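Local coordinates for Spermidine/putrescine ABC transporter, periplasmic binding protein (Treponema pallidum, PDB 2V84) that binds polyamines such as spermidine and putrescine, and probably serves as the extracytoplasmic receptor of an ABC transporter, at residues A[38-43]-A[276-281]; A[43-46]-A[50-53]; A[203-208]-A[219-224]; A[211-216]-A[232-237]. All blocks are in the same frame, centred on the assembly; numbering follows the deposited sequence.

Starting near the N terminus, helix 38-48 takes part in both of the first two contacts. Contact 2 closes the short turn from that helix into strand 51-57, while contact 1 closes a loop of more than 230 residues by bringing helix 269-279 back against the same helix. The two share K43 and touch. Contacts 3 and 4 are nested inside the loop of contact 1 and follow contact 2 in series. They cross each other along the chain, because segment 211-216 lies between the two segments of contact 3. Contact 3 is on the far side of the chain's centre from contact 1, and it meets contact 4 where helix 212-218 leads to strand 223-226.

Contact 1: A[38-43]-A[276-281]; sequences TSLIKK and INFFLE
L40 reaches out from helix 38-48 and splits its fork between two phenylalanines of helix 269-279. Its CD2 lies 4.2 Å from F278 CE1, and its CD1 lies 4.2 Å from F279 CE1. The two encounters differ in orientation: the leucine side chain runs obliquely to that of F278 but at roughly a right angle to that of F279. A branched leucine suits this place because its two methyls serve two rings at once.

Both phenylalanines hold CG anti to their own backbone N (chi1 171° for F278). F278 sets off straight toward the opposing helix, whereas F279 leaves its backbone more obliquely and approaches only with its ring. The long reach of F278 brings its CE1 within 3.3 Å of L40 O, an aromatic C-H against a carbonyl oxygen rather than a hydrogen bond. K43 then meets the rim of the same ring, with its CB 3.7 Å from F278 CZ and near the ring plane. Lysine works here because its first carbons pack on the aromatic while the extended chain carries the ammonium away to a salt bridge with E287.

Helix 282-292 lies against L40 through H284, E287 and F288. F279 also stacks on Y127 of strand 125-137, and on the other flank of helix 38-48, I41 packs on strand 51-57.

Contact 2: A[43-46]-A[50-53]; sequences KFEQ and VQVV
E45 stretches from helix 38-48 to grip the start of the strand that follows it, in the beta-alpha-beta unit formed by strand 26-32, helix 38-48 and strand 51-57. Its CG stands anti to the carbonyl carbon (chi1 -83°), and beyond CG the chain is extended (chi2 179°). This shape carries the carboxylate the full distance to the strand, where V52 N donates to E45 OE2 over 2.9 Å. The bond is nearly straight, at 166°, and uses the anti lone pair, on the side away from the other oxygen. OE1 is engaged by K42, so the carboxylate is held from two directions. A glutamate suits the site because its methylenes are also used: E45 CG lies 3.3 Å from V50 O. A backbone bond closes the turn, V50 N to E45 O at 3.3 Å.

Beside this polar link, F44 swings its ring toward the strand, with CG anti to its backbone N. V50 answers with CG2, the branch that sits between its own backbone N and carbonyl carbon, and places it 3.6 Å from F44 CE2. V52 CG2 comes from the other side of the ring plane, 4.0 Å from F44 CD2. Both methyls stand oblique to the ring, yet the side-chain axes differ, V50 crossing obliquely and V52 at about a right angle. Compact beta-branched residues favour the extended backbone and still fill in against an aromatic.

Strand 51-57 pairs with strand 26-32, whose L27 also packs on F44, and L271 of helix 269-279 covers both F44 and V50.

Contact 3: A[203-208]-A[219-224]; sequences NLVKFD and GDFVVA
F221 spans the gap to V205 and D208 with its ring alone. Its CB leaves the backbone neither toward the opposing segment nor away from it. The first torsion, with CG anti to the carbonyl carbon (chi1 -55°), then swings the ring across. On one side of the ring, CE1 settles among the carbons of V205, 3.8 Å from both CB and CG2 of that residue. On the other side, CE2 comes 3.9 Å from D208 OD2, and at the tip CZ lies 4.2 Å from the same oxygen. The oxygen sits at the ring edge in its plane, and the carboxylate stands almost perpendicular to the ring, 83° apart. K206 NZ makes a long salt bridge to D208 OD2 at 3.9 Å, so the slightly positive ring edge is probably a secondary, weak influence. D208 is well chosen because its other oxygen, OD1, accepts from the backbone N of D210, forming an Asx turn, and from G211 N; these bonds fix the carboxylate.

V205 marks a corner in strand 204-207. That strand and strand 223-226 both run parallel to strand 160-162, which lies between them and touches F221 through S161, and helix 212-218 makes the beta-alpha-beta crossover connecting them.

Contact 4: A[211-216]-A[232-237]; sequences GYAKSF and FAETPE
E234 lies along A213 and K214, joining the end of helix 228-234 to helix 212-218, the crossover helix of a beta-alpha-beta unit in this periplasmic binding protein fold. Its CB stands 3.9 Å from A213 CB, and its CG rests 3.5 Å from A213 O. Alanine is apt here, since a small side chain lets the two backbones come within 6.0 Å, measured from A213 CA to E234 CA.

The glutamate chain starts with CG anti to its backbone N and then bends at chi2 (94°), which turns the carboxylate toward K214. What OE2 meets there is the aliphatic part of the lysine, with K214 CG 3.7 Å away, and the two side chains run obliquely to each other. The charged ends do not touch: K214 NZ remains 6.1 Å from E234 OE2, so any attraction is long-range and probably modest. Both residues are exposed, where flexible charged chains fit well.

Deeper in, T235 brings its hydroxyl to the edge of the F216 ring, near the ring plane, with OG1 4.3 Å from CD2. That hydroxyl is also weakly hydrogen-bonded to F231 O.

Further out, F231 of helix 228-234 meets F216 edge-to-face, and I243 of strand 243-246 packs on both F216 and T235. A135 and N137 of strand 125-137 also touch the F216 ring, a large apolar group suited to filling such an interior. A230 leans on A213 and Y212, and the Y212 hydroxyl OH is hydrogen-bonded to the backbone N of F227.

Contact 1: A[38-43]-A[276-281]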
loop_
_atom_site.group_PDB
_atom_site.type_symbol
_atom_site.label_atom_id
_atom_site.label_comp_id
_atom_site.label_asym_id
_atom_site.label_seq_id
_atom_site.Cartn_x
_atom_site.Cartn_y
_atom_site.Cartn_z
ATOM N N THR A 38 16.105 -4.620 5.705
ATOM C CA THR A 38 17.031 -4.995 6.781
ATOM C C THR A 38 18.343 -4.228 6.690
ATOM O O THR A 38 18.966 -3.951 7.714
ATOM C CB THR A 38 17.347 -6.508 6.798
ATOM O OG1 THR A 38 17.694 -6.927 5.479
ATOM C CG2 THR A 38 16.156 -7.319 7.292
ATOM N N SER A 39 18.746 -3.878 5.467
ATOM C CA SER A 39 19.968 -3.119 5.235
ATOM C C SER A 39 19.936 -1.767 5.934
ATOM O O SER A 39 20.956 -1.300 6.437
ATOM C CB SER A 39 20.207 -2.919 3.745
ATOM O OG SER A 39 19.132 -2.210 3.159
ATOM N N LEU A 40 18.760 -1.145 5.952
ATOM C CA LEU A 40 18.551 0.117 6.640
ATOM C C LEU A 40 18.481 -0.068 8.157
ATOM O O LEU A 40 18.969 0.781 8.927
ATOM C CB LEU A 40 17.278 0.789 6.105
ATOM C CG LEU A 40 17.453 1.471 4.750
ATOM C CD1 LEU A 40 16.120 1.898 4.137
ATOM C CD2 LEU A 40 18.414 2.658 4.849
ATOM N N ILE A 41 17.884 -1.175 8.590
ATOM C CA ILE A 41 17.839 -1.514 10.014
ATOM C C ILE A 41 19.242 -1.709 10.613
ATOM O O ILE A 41 19.545 -1.151 11.668
ATOM C CB ILE A 41 16.931 -2.733 10.285
ATOM C CG1 ILE A 41 15.464 -2.299 10.245
ATOM C CG2 ILE A 41 17.284 -3.419 11.631
ATOM C CD1 ILE A 41 14.510 -3.430 10.022
ATOM N N LYS A 42 20.090 -2.479 9.927
ATOM C CA LYS A 42 21.484 -2.677 10.331
ATOM C C LYS A 42 22.215 -1.344 10.491
ATOM O O LYS A 42 22.988 -1.172 11.428
ATOM C CB LYS A 42 22.264 -3.542 9.310
ATOM C CG LYS A 42 21.514 -4.722 8.667
ATOM C CD LYS A 42 22.103 -6.098 9.051
ATOM C CE LYS A 42 21.280 -6.801 10.146
ATOM N NZ LYS A 42 20.651 -5.840 11.140
ATOM N N LYS A 43 21.972 -0.413 9.571
ATOM C CA LYS A 43 22.631 0.892 9.576
ATOM C C LYS A 43 22.224 1.730 10.765
ATOM O O LYS A 43 23.062 2.378 11.378
ATOM C CB LYS A 43 22.373 1.650 8.270
ATOM C CG LYS A 43 23.319 1.257 7.159
ATOM C CD LYS A 43 22.794 1.604 5.783
ATOM C CE LYS A 43 23.513 0.765 4.738
ATOM N NZ LYS A 43 23.603 1.441 3.421
ATOM N N ILE A 276 12.342 7.410 12.483
ATOM C CA ILE A 276 11.599 8.093 11.428
ATOM C C ILE A 276 12.500 9.137 10.760
ATOM O O ILE A 276 12.527 9.271 9.531
ATOM C CB ILE A 276 10.317 8.803 12.008
ATOM C CG1 ILE A 276 9.390 7.767 12.683
ATOM C CG2 ILE A 276 9.577 9.595 10.916
ATOM C CD1 ILE A 276 8.231 8.397 13.484
ATOM N N ASN A 277 13.221 9.888 11.594
ATOM C CA ASN A 277 14.176 10.868 11.112
ATOM C C ASN A 277 15.268 10.216 10.238
ATOM O O ASN A 277 15.613 10.743 9.195
ATOM C CB ASN A 277 14.784 11.654 12.283
ATOM C CG ASN A 277 15.456 12.931 11.830
ATOM O OD1 ASN A 277 14.838 13.755 11.167
ATOM N ND2 ASN A 277 16.732 13.097 12.181
ATOM N N PHE A 278 15.774 9.055 10.661
ATOM C CA PHE A 278 16.799 8.298 9.925
ATOM C C PHE A 278 16.253 7.816 8.566
ATOM O O PHE A 278 16.897 7.955 7.524
ATOM C CB PHE A 278 17.251 7.115 10.798
ATOM C CG PHE A 278 18.150 6.119 10.103
ATOM C CD1 PHE A 278 17.607 5.030 9.403
ATOM C CD2 PHE A 278 19.535 6.218 10.215
ATOM C CE1 PHE A 278 18.449 4.082 8.779
ATOM C CE2 PHE A 278 20.383 5.271 9.599
ATOM C CZ PHE A 278 19.835 4.209 8.887
ATOM N N PHE A 279 15.052 7.272 8.589
ATOM C CA PHE A 279 14.434 6.688 7.392
ATOM C C PHE A 279 14.214 7.749 6.314
ATOM O O PHE A 279 14.331 7.481 5.112
ATOM C CB PHE A 279 13.121 6.035 7.814
ATOM C CG PHE A 279 12.523 5.135 6.787
ATOM C CD1 PHE A 279 12.981 3.822 6.631
ATOM C CD2 PHE A 279 11.468 5.586 5.996
ATOM C CE1 PHE A 279 12.399 2.977 5.669
ATOM C CE2 PHE A 279 10.872 4.745 5.047
ATOM C CZ PHE A 279 11.355 3.440 4.884
ATOM N N LEU A 280 13.912 8.969 6.764
ATOM C CA LEU A 280 13.686 10.101 5.865
ATOM C C LEU A 280 14.961 10.858 5.452
ATOM O O LEU A 280 14.867 11.851 4.738
ATOM C CB LEU A 280 12.679 11.087 6.460
ATOM C CG LEU A 280 11.226 10.593 6.600
ATOM C CD1 LEU A 280 10.398 11.668 7.289
ATOM C CD2 LEU A 280 10.611 10.187 5.277
ATOM N N GLU A 281 16.126 10.404 5.908
ATOM C CA GLU A 281 17.389 10.892 5.353
ATOM C C GLU A 281 17.415 10.509 3.871
ATOM O O GLU A 281 17.128 9.370 3.549
ATOM C CB GLU A 281 18.576 10.273 6.087
ATOM C CG GLU A 281 19.816 11.146 6.108
ATOM C CD GLU A 281 19.666 12.407 6.948
ATOM O OE1 GLU A 281 19.575 12.297 8.205
ATOM O OE2 GLU A 281 19.684 13.514 6.348
#

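Contact 2: A[43-46]-A[50-53]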
loop_
_atom_site.group_PDB
_atom_site.type_symbol
_atom_site.label_atom_id
_atom_site.label_comp_id
_atom_site.label_asym_id
_atom_site.label_seq_id
_atom_site.Cartn_x
_atom_site.Cartn_y
_atom_site.Cartn_z
ATOM N N LYS A 43 21.972 -0.413 9.571
ATOM C CA LYS A 43 22.631 0.892 9.576
ATOM C C LYS A 43 22.224 1.730 10.765
ATOM O O LYS A 43 23.062 2.378 11.378
ATOM C CB LYS A 43 22.373 1.650 8.270
ATOM C CG LYS A 43 23.319 1.257 7.159
ATOM C CD LYS A 43 22.794 1.604 5.783
ATOM C CE LYS A 43 23.513 0.765 4.738
ATOM N NZ LYS A 43 23.603 1.441 3.421
ATOM N N PHE A 44 20.931 1.718 11.083
ATOM C CA PHE A 44 20.404 2.426 12.249
ATOM C C PHE A 44 20.979 1.805 13.512
ATOM O O PHE A 44 21.301 2.511 14.467
ATOM C CB PHE A 44 18.874 2.343 12.255
ATOM C CG PHE A 44 18.218 3.043 13.417
ATOM C CD1 PHE A 44 18.047 4.423 13.407
ATOM C CD2 PHE A 44 17.741 2.317 14.505
ATOM C CE1 PHE A 44 17.421 5.073 14.459
ATOM C CE2 PHE A 44 17.115 2.977 15.578
ATOM C CZ PHE A 44 16.957 4.361 15.541
ATOM N N GLU A 45 21.118 0.483 13.494
ATOM C CA GLU A 45 21.695 -0.250 14.611
ATOM C C GLU A 45 23.166 0.107 14.792
ATOM O O GLU A 45 23.619 0.345 15.912
ATOM C CB GLU A 45 21.542 -1.758 14.400
ATOM C CG GLU A 45 20.184 -2.306 14.804
ATOM C CD GLU A 45 20.063 -3.797 14.562
ATOM O OE1 GLU A 45 20.816 -4.327 13.718
ATOM O OE2 GLU A 45 19.213 -4.440 15.213
ATOM N N GLN A 46 23.912 0.145 13.691
ATOM C CA GLN A 46 25.322 0.487 13.765
ATOM C C GLN A 46 25.530 1.959 14.123
ATOM O O GLN A 46 26.402 2.281 14.928
ATOM C CB GLN A 46 26.063 0.118 12.477
ATOM C CG GLN A 46 27.439 -0.452 12.758
ATOM C CD GLN A 46 28.500 0.007 11.775
ATOM O OE1 GLN A 46 28.326 -0.085 10.557
ATOM N NE2 GLN A 46 29.615 0.496 12.305
ATOM N N VAL A 50 22.245 0.585 18.864
ATOM C CA VAL A 50 20.983 0.094 19.387
ATOM C C VAL A 50 20.666 -1.194 18.637
ATOM O O VAL A 50 21.402 -1.576 17.734
ATOM C CB VAL A 50 19.851 1.141 19.193
ATOM C CG1 VAL A 50 20.132 2.391 20.013
ATOM C CG2 VAL A 50 19.675 1.491 17.712
ATOM N N GLN A 51 19.593 -1.874 19.026
ATOM C CA GLN A 51 19.078 -2.997 18.250
ATOM C C GLN A 51 17.590 -2.812 17.983
ATOM O O GLN A 51 16.887 -2.165 18.763
ATOM C CB GLN A 51 19.328 -4.324 18.963
ATOM C CG GLN A 51 20.784 -4.577 19.315
ATOM C CD GLN A 51 20.917 -5.455 20.525
ATOM O OE1 GLN A 51 21.315 -4.997 21.607
ATOM N NE2 GLN A 51 20.567 -6.726 20.368
ATOM N N VAL A 52 17.119 -3.357 16.864
ATOM C CA VAL A 52 15.710 -3.258 16.498
ATOM C C VAL A 52 15.051 -4.640 16.586
ATOM O O VAL A 52 15.474 -5.578 15.910
ATOM C CB VAL A 52 15.501 -2.652 15.063
ATOM C CG1 VAL A 52 14.037 -2.373 14.812
ATOM C CG2 VAL A 52 16.318 -1.368 14.859
ATOM N N VAL A 53 14.031 -4.765 17.434
ATOM C CA VAL A 53 13.121 -5.912 17.364
ATOM C C VAL A 53 12.072 -5.575 16.285
ATOM O O VAL A 53 11.236 -4.675 16.468
ATOM C CB VAL A 53 12.474 -6.234 18.748
ATOM C CG1 VAL A 53 11.484 -7.379 18.645
ATOM C CG2 VAL A 53 13.548 -6.593 19.778
#

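Contact 3: A[203-208]-A[219-224]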
loop_
_atom_site.group_PDB
_atom_site.type_symbol
_atom_site.label_atom_id
_atom_site.label_comp_id
_atom_site.label_asym_id
_atom_site.label_seq_id
_atom_site.Cartn_x
_atom_site.Cartn_y
_atom_site.Cartn_z
ATOM N N ASN A 203 -14.281 -14.626 -14.374
ATOM C CA ASN A 203 -13.079 -14.826 -15.189
ATOM C C ASN A 203 -11.829 -15.096 -14.381
ATOM O O ASN A 203 -10.762 -15.330 -14.946
ATOM C CB ASN A 203 -12.847 -13.618 -16.087
ATOM C CG ASN A 203 -13.999 -13.373 -17.013
ATOM O OD1 ASN A 203 -14.504 -14.293 -17.641
ATOM N ND2 ASN A 203 -14.439 -12.138 -17.085
ATOM N N LEU A 204 -11.972 -15.058 -13.055
ATOM C CA LEU A 204 -10.839 -15.189 -12.129
ATOM C C LEU A 204 -10.627 -16.617 -11.653
ATOM O O LEU A 204 -11.590 -17.294 -11.293
ATOM C CB LEU A 204 -11.072 -14.314 -10.881
ATOM C CG LEU A 204 -11.330 -12.819 -11.075
ATOM C CD1 LEU A 204 -11.473 -12.147 -9.713
ATOM C CD2 LEU A 204 -10.244 -12.121 -11.885
ATOM N N VAL A 205 -9.365 -17.042 -11.578
ATOM C CA VAL A 205 -9.008 -18.278 -10.851
ATOM C C VAL A 205 -9.389 -18.136 -9.383
ATOM O O VAL A 205 -9.974 -19.041 -8.784
ATOM C CB VAL A 205 -7.482 -18.616 -10.978
ATOM C CG1 VAL A 205 -7.089 -19.786 -10.080
ATOM C CG2 VAL A 205 -7.107 -18.898 -12.425
ATOM N N LYS A 206 -9.055 -16.986 -8.800
ATOM C CA LYS A 206 -9.353 -16.711 -7.421
ATOM C C LYS A 206 -8.970 -15.282 -7.111
ATOM O O LYS A 206 -8.435 -14.568 -7.973
ATOM C CB LYS A 206 -8.589 -17.668 -6.491
ATOM C CG LYS A 206 -7.072 -17.589 -6.611
ATOM C CD LYS A 206 -6.421 -18.738 -5.862
ATOM C CE LYS A 206 -4.952 -18.480 -5.655
ATOM N NZ LYS A 206 -4.206 -19.774 -5.482
ATOM N N PHE A 207 -9.291 -14.870 -5.889
ATOM C CA PHE A 207 -8.733 -13.670 -5.301
ATOM C C PHE A 207 -7.472 -14.079 -4.589
ATOM O O PHE A 207 -7.471 -15.068 -3.858
ATOM C CB PHE A 207 -9.732 -13.043 -4.311
ATOM C CG PHE A 207 -10.983 -12.554 -4.970
ATOM C CD1 PHE A 207 -10.969 -11.374 -5.714
ATOM C CD2 PHE A 207 -12.172 -13.292 -4.880
ATOM C CE1 PHE A 207 -12.126 -10.911 -6.345
ATOM C CE2 PHE A 207 -13.335 -12.851 -5.522
ATOM C CZ PHE A 207 -13.304 -11.649 -6.261
ATOM N N ASP A 208 -6.401 -13.316 -4.780
ATOM C CA ASP A 208 -5.074 -13.734 -4.321
ATOM C C ASP A 208 -4.200 -12.519 -4.067
ATOM O O ASP A 208 -3.941 -11.742 -4.983
ATOM C CB ASP A 208 -4.460 -14.631 -5.417
ATOM C CG ASP A 208 -3.221 -15.413 -4.954
ATOM O OD1 ASP A 208 -2.752 -15.255 -3.818
ATOM O OD2 ASP A 208 -2.701 -16.170 -5.791
ATOM N N GLY A 219 3.381 -18.198 -15.684
ATOM C CA GLY A 219 2.513 -18.107 -16.858
ATOM C C GLY A 219 1.101 -18.566 -16.546
ATOM O O GLY A 219 0.225 -18.532 -17.421
ATOM N N ASP A 220 0.877 -18.987 -15.299
ATOM C CA ASP A 220 -0.431 -19.472 -14.853
ATOM C C ASP A 220 -1.477 -18.365 -14.875
ATOM O O ASP A 220 -2.610 -18.594 -15.311
ATOM C CB ASP A 220 -0.350 -20.035 -13.438
ATOM C CG ASP A 220 0.175 -21.456 -13.388
ATOM O OD1 ASP A 220 0.572 -22.013 -14.441
ATOM O OD2 ASP A 220 0.191 -22.002 -12.266
ATOM N N PHE A 221 -1.108 -17.181 -14.387
ATOM C CA PHE A 221 -1.950 -16.001 -14.558
ATOM C C PHE A 221 -1.294 -15.134 -15.609
ATOM O O PHE A 221 -0.087 -14.898 -15.534
ATOM C CB PHE A 221 -2.090 -15.160 -13.280
ATOM C CG PHE A 221 -2.587 -15.913 -12.061
ATOM C CD1 PHE A 221 -3.258 -17.132 -12.167
ATOM C CD2 PHE A 221 -2.423 -15.352 -10.798
ATOM C CE1 PHE A 221 -3.722 -17.791 -11.014
ATOM C CE2 PHE A 221 -2.879 -15.993 -9.656
ATOM C CZ PHE A 221 -3.529 -17.218 -9.758
ATOM N N VAL A 222 -2.063 -14.648 -16.581
ATOM C CA VAL A 222 -1.464 -13.803 -17.625
ATOM C C VAL A 222 -1.805 -12.326 -17.428
ATOM O O VAL A 222 -1.198 -11.441 -18.038
ATOM C CB VAL A 222 -1.782 -14.290 -19.080
ATOM C CG1 VAL A 222 -1.178 -15.673 -19.341
ATOM C CG2 VAL A 222 -3.294 -14.280 -19.362
ATOM N N VAL A 223 -2.766 -12.073 -16.542
ATOM C CA VAL A 223 -3.101 -10.731 -16.099
ATOM C C VAL A 223 -3.378 -10.874 -14.611
ATOM O O VAL A 223 -4.131 -11.746 -14.197
ATOM C CB VAL A 223 -4.372 -10.179 -16.762
ATOM C CG1 VAL A 223 -4.679 -8.796 -16.201
ATOM C CG2 VAL A 223 -4.230 -10.085 -18.270
ATOM N N ALA A 224 -2.760 -10.026 -13.800
ATOM C CA ALA A 224 -3.054 -10.077 -12.365
ATOM C C ALA A 224 -3.041 -8.715 -11.728
ATOM O O ALA A 224 -2.263 -7.855 -12.097
ATOM C CB ALA A 224 -2.076 -11.021 -11.635
#

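Contact 4: A[211-216]-A[232-237]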
loop_
_atom_site.group_PDB
_atom_site.type_symbol
_atom_site.label_atom_id
_atom_site.label_comp_id
_atom_site.label_asym_id
_atom_site.label_seq_id
_atom_site.Cartn_x
_atom_site.Cartn_y
_atom_site.Cartn_z
ATOM N N GLY A 211 0.028 -15.262 -3.726
ATOM C CA GLY A 211 0.565 -16.194 -4.718
ATOM C C GLY A 211 0.547 -15.680 -6.142
ATOM O O GLY A 211 1.031 -16.365 -7.050
ATOM N N TYR A 212 -0.013 -14.489 -6.344
ATOM C CA TYR A 212 -0.269 -13.967 -7.700
ATOM C C TYR A 212 1.009 -13.677 -8.469
ATOM O O TYR A 212 1.050 -13.849 -9.687
ATOM C CB TYR A 212 -1.157 -12.702 -7.651
ATOM C CG TYR A 212 -0.524 -11.499 -6.965
ATOM C CD1 TYR A 212 0.380 -10.668 -7.645
ATOM C CD2 TYR A 212 -0.845 -11.173 -5.651
ATOM C CE1 TYR A 212 0.975 -9.554 -7.012
ATOM C CE2 TYR A 212 -0.270 -10.054 -5.015
ATOM C CZ TYR A 212 0.644 -9.260 -5.710
ATOM O OH TYR A 212 1.218 -8.163 -5.085
ATOM N N ALA A 213 2.050 -13.240 -7.758
ATOM C CA ALA A 213 3.318 -12.885 -8.404
ATOM C C ALA A 213 4.057 -14.126 -8.895
ATOM O O ALA A 213 4.651 -14.109 -9.982
ATOM C CB ALA A 213 4.200 -12.066 -7.465
ATOM N N LYS A 214 4.001 -15.197 -8.103
ATOM C CA LYS A 214 4.576 -16.485 -8.507
ATOM C C LYS A 214 3.794 -17.110 -9.646
ATOM O O LYS A 214 4.384 -17.631 -10.605
ATOM C CB LYS A 214 4.661 -17.458 -7.326
ATOM C CG LYS A 214 5.658 -18.547 -7.563
ATOM C CD LYS A 214 5.971 -19.339 -6.294
ATOM C CE LYS A 214 5.320 -20.715 -6.356
ATOM N NZ LYS A 214 6.271 -21.801 -6.005
ATOM N N SER A 215 2.468 -17.050 -9.537
ATOM C CA SER A 215 1.585 -17.591 -10.571
ATOM C C SER A 215 1.690 -16.775 -11.847
ATOM O O SER A 215 1.562 -17.312 -12.959
ATOM C CB SER A 215 0.139 -17.635 -10.074
ATOM O OG SER A 215 0.017 -18.504 -8.956
ATOM N N PHE A 216 1.939 -15.479 -11.697
ATOM C CA PHE A 216 2.205 -14.656 -12.866
ATOM C C PHE A 216 3.556 -15.029 -13.508
ATOM O O PHE A 216 3.674 -15.104 -14.732
ATOM C CB PHE A 216 2.103 -13.159 -12.523
ATOM C CG PHE A 216 2.285 -12.271 -13.706
ATOM C CD1 PHE A 216 1.198 -11.894 -14.488
ATOM C CD2 PHE A 216 3.569 -11.850 -14.077
ATOM C CE1 PHE A 216 1.390 -11.095 -15.617
ATOM C CE2 PHE A 216 3.758 -11.045 -15.198
ATOM C CZ PHE A 216 2.669 -10.674 -15.964
ATOM N N PHE A 232 7.801 -7.912 -10.150
ATOM C CA PHE A 232 9.149 -7.780 -10.685
ATOM C C PHE A 232 10.191 -8.508 -9.844
ATOM O O PHE A 232 11.173 -8.992 -10.382
ATOM C CB PHE A 232 9.486 -6.306 -10.909
ATOM C CG PHE A 232 8.745 -5.691 -12.075
ATOM C CD1 PHE A 232 9.185 -5.903 -13.383
ATOM C CD2 PHE A 232 7.614 -4.906 -11.862
ATOM C CE1 PHE A 232 8.509 -5.348 -14.468
ATOM C CE2 PHE A 232 6.914 -4.346 -12.942
ATOM C CZ PHE A 232 7.381 -4.556 -14.248
ATOM N N ALA A 233 9.974 -8.607 -8.534
ATOM C CA ALA A 233 10.882 -9.385 -7.671
ATOM C C ALA A 233 10.816 -10.860 -8.021
ATOM O O ALA A 233 11.832 -11.582 -7.985
ATOM C CB ALA A 233 10.524 -9.170 -6.203
ATOM N N GLU A 234 9.628 -11.299 -8.417
ATOM C CA GLU A 234 9.338 -12.714 -8.603
ATOM C C GLU A 234 9.583 -13.238 -10.018
ATOM O O GLU A 234 9.586 -14.455 -10.245
ATOM C CB GLU A 234 7.891 -12.961 -8.212
ATOM C CG GLU A 234 7.541 -14.405 -8.030
ATOM C CD GLU A 234 7.669 -14.845 -6.602
ATOM O OE1 GLU A 234 7.352 -14.033 -5.694
ATOM O OE2 GLU A 234 8.071 -16.008 -6.401
ATOM N N THR A 235 9.774 -12.337 -10.976
ATOM C CA THR A 235 10.018 -12.741 -12.364
ATOM C C THR A 235 11.467 -12.435 -12.704
ATOM O O THR A 235 11.938 -11.344 -12.396
ATOM C CB THR A 235 9.062 -11.998 -13.349
ATOM O OG1 THR A 235 7.713 -12.418 -13.121
ATOM C CG2 THR A 235 9.406 -12.314 -14.794
ATOM N N PRO A 236 12.185 -13.389 -13.350
ATOM C CA PRO A 236 13.591 -13.136 -13.680
ATOM C C PRO A 236 13.744 -11.855 -14.488
ATOM O O PRO A 236 12.867 -11.530 -15.284
ATOM C CB PRO A 236 14.000 -14.354 -14.530
ATOM C CG PRO A 236 12.747 -15.067 -14.873
ATOM C CD PRO A 236 11.740 -14.718 -13.807
ATOM N N GLU A 237 14.844 -11.137 -14.271
ATOM C CA GLU A 237 15.087 -9.849 -14.929
ATOM C C GLU A 237 15.015 -9.950 -16.461
ATOM O O GLU A 237 14.564 -9.015 -17.136
ATOM C CB GLU A 237 16.442 -9.286 -14.495
ATOM C CG GLU A 237 16.502 -7.765 -14.399
ATOM C CD GLU A 237 17.911 -7.235 -14.620
ATOM O OE1 GLU A 237 18.386 -7.288 -15.771
ATOM O OE2 GLU A 237 18.543 -6.761 -13.642
#